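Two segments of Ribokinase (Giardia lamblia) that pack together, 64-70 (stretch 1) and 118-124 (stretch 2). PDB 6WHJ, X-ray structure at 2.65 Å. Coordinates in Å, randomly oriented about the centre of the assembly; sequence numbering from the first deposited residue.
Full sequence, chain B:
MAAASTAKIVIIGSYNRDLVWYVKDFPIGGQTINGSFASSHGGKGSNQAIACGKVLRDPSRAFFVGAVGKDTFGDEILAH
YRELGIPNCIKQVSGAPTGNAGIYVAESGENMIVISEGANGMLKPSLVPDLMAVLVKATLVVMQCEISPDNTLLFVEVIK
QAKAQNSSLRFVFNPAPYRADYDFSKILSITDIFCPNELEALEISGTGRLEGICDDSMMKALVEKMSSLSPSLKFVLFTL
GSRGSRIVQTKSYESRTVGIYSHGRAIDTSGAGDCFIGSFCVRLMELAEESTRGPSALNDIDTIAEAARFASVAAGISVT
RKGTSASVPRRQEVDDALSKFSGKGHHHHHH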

# COMPACT_ATOMS: atom_id res chain seq x y z
N PHE B 64 6.65 21.68 -14.88
CA PHE B 64 6.98 20.53 -14.05
C PHE B 64 8.04 19.70 -14.76
O PHE B 64 7.94 19.43 -15.96
N VAL B 65 9.07 19.30 -14.00
CA VAL B 65 10.15 18.47 -14.50
C VAL B 65 10.17 17.21 -13.66
O VAL B 65 10.40 17.28 -12.44
N GLY B 66 9.92 16.07 -14.29
CA GLY B 66 9.88 14.79 -13.60
C GLY B 66 9.97 13.63 -14.56
O GLY B 66 9.88 13.81 -15.78
N ALA B 67 10.12 12.43 -14.01
CA ALA B 67 10.25 11.21 -14.79
C ALA B 67 9.26 10.16 -14.28
O ALA B 67 9.09 9.99 -13.07
N VAL B 68 8.59 9.50 -15.23
CA VAL B 68 7.63 8.44 -14.97
C VAL B 68 7.94 7.27 -15.91
O VAL B 68 8.71 7.40 -16.86
N GLY B 69 7.32 6.13 -15.63
CA GLY B 69 7.57 4.94 -16.42
C GLY B 69 6.79 4.93 -17.72
O GLY B 69 5.94 5.77 -17.98
N LYS B 70 7.14 3.97 -18.58
CA LYS B 70 6.39 3.74 -19.81
C LYS B 70 5.30 2.71 -19.50
O LYS B 70 5.29 1.59 -20.01
N GLY B 118 10.79 4.38 -7.86
CA GLY B 118 10.63 3.95 -9.25
C GLY B 118 11.32 4.91 -10.19
O GLY B 118 12.49 5.28 -10.01
N ALA B 119 10.57 5.36 -11.20
CA ALA B 119 11.14 6.21 -12.24
C ALA B 119 11.60 7.56 -11.72
O ALA B 119 12.36 8.25 -12.42
N ASN B 120 11.17 7.96 -10.53
CA ASN B 120 11.69 9.19 -9.95
C ASN B 120 13.19 9.11 -9.73
O ASN B 120 13.89 10.13 -9.80
N GLY B 121 13.72 7.89 -9.55
CA GLY B 121 15.14 7.71 -9.39
C GLY B 121 15.96 7.89 -10.67
O GLY B 121 17.19 7.92 -10.58
N MET B 122 15.32 8.01 -11.84
CA MET B 122 16.04 8.24 -13.08
C MET B 122 16.13 9.71 -13.47
O MET B 122 16.80 10.03 -14.46
N LEU B 123 15.45 10.60 -12.75
CA LEU B 123 15.43 12.03 -13.08
C LEU B 123 16.79 12.61 -12.75
O LEU B 123 17.11 12.83 -11.58
N LYS B 124 17.60 12.85 -13.78
CA LYS B 124 18.92 13.46 -13.74
C LYS B 124 18.90 14.63 -14.71
O LYS B 124 18.02 14.71 -15.57

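A small, mostly apolar contact joins an extended stretch, 64-70, to a short 3-10 turn and the loop that follows it, 118-124, with no direct hydrogen bond between them and a single water bridging the two. The buried surface is modest, 296 Å² summed over both sides, and most of it belongs to Ala67, Leu123 and Ala119, whose CA-to-CB bonds all point toward the opposing stretch. Ala67 sits at the middle: its CB lies 3.4 Å from Ala119 O and 4.1 Å from Leu123 CB, so one methyl group meets both the backbone of the turn and the side chain beyond it. The backbones come close here, with Ala67 CA 5.4 Å from Asn120 CA and Val68 CA 5.0 Å from Ala119 CA.

Leu123, with chi1 t and chi2 p, reaches back to the residues before Ala67. Its CD2 packs 3.6 Å from Gly66 CA and 3.7 Å from Val65 O, while its CD1 lies 4.2 Å from CG1 of Val65, whose chi1 is t. Gly66 offers only backbone to this leucine; a CB there would clash with the ring of Phe64 in its own stretch, at 2.7 Å from Phe64 CZ. Phe64 itself, chi1 t, makes no contact across the interface. At the other end, Ala119 CB rests against the main chain, 3.5 Å from Val68 C and 3.6 Å from Gly69 N. The CA-to-CB bond of Val68, chi1 m, points away, so this residue meets the turn through its backbone.

Asn120 supplies the polar element. Its CA-to-CB bond runs sideways, but with chi1 m and chi2 -56° the end of the side chain comes nearer to stretch 1. OD1 stands 3.6 Å from Ala67 O; two carbonyl oxygens have no proton to share, and the link instead passes through water 1. The water accepts from Ala67 N, 2.9 Å from its oxygen, and stands 2.5 Å from Asn120 OD1, to which it can donate, although other acceptors elsewhere in the structure compete for its protons. Asn120 ND2 is hydrogen-bonded to a residue just outside the stretches.

The turn holds its shape through its own backbone: Gly121 N donates to Gly118 O at 2.9 Å and Met122 N to Ala119 O at 3.0 Å, with a weak bond from Leu123 N to Asn120 O at 3.4 Å. Met122, chi1 m, starts toward stretch 1, but its end leads away, and Lys70 and Lys124 remain out of reach.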

# COMPACT_ATOMS: atom_id res chain seq x y z
CB PHE B 64 5.75 19.68 -13.74
CG PHE B 64 6.06 18.42 -12.96
CD1 PHE B 64 6.75 18.49 -11.76
CD2 PHE B 64 5.64 17.18 -13.42
CE1 PHE B 64 7.05 17.34 -11.04
CE2 PHE B 64 5.92 16.02 -12.70
CZ PHE B 64 6.63 16.10 -11.51
CB VAL B 65 11.51 19.19 -14.41
CG1 VAL B 65 12.61 18.32 -15.02
CG2 VAL B 65 11.43 20.57 -15.08
CB ALA B 67 11.67 10.65 -14.73
CB VAL B 68 6.17 8.91 -15.15
CG1 VAL B 68 5.86 10.07 -14.21
CG2 VAL B 68 5.91 9.28 -16.62
CB LYS B 70 7.31 3.29 -20.93
CG LYS B 70 8.13 4.43 -21.49
CD LYS B 70 9.15 3.97 -22.52
CE LYS B 70 9.89 5.17 -23.10
NZ LYS B 70 10.80 4.78 -24.21
CB ALA B 119 10.14 6.39 -13.38
CB ASN B 120 10.96 9.49 -8.64
CG ASN B 120 9.51 9.89 -8.85
OD1 ASN B 120 9.23 10.83 -9.59
ND2 ASN B 120 8.59 9.15 -8.23
CB MET B 122 15.41 7.49 -14.26
CG MET B 122 15.84 6.04 -14.40
SD MET B 122 15.07 4.93 -13.23
CE MET B 122 15.65 3.37 -13.91
CB LEU B 123 14.31 12.74 -12.32
CG LEU B 123 14.04 14.21 -12.64
CD1 LEU B 123 13.60 14.34 -14.07
CD2 LEU B 123 12.99 14.80 -11.73
CB LYS B 124 20.04 12.51 -14.20
CG LYS B 124 20.04 11.07 -13.78
CD LYS B 124 21.23 10.40 -14.45
CE LYS B 124 21.67 9.14 -13.75
NZ LYS B 124 20.51 8.23 -13.53
O HOH W 1 10.27 12.52 -11.10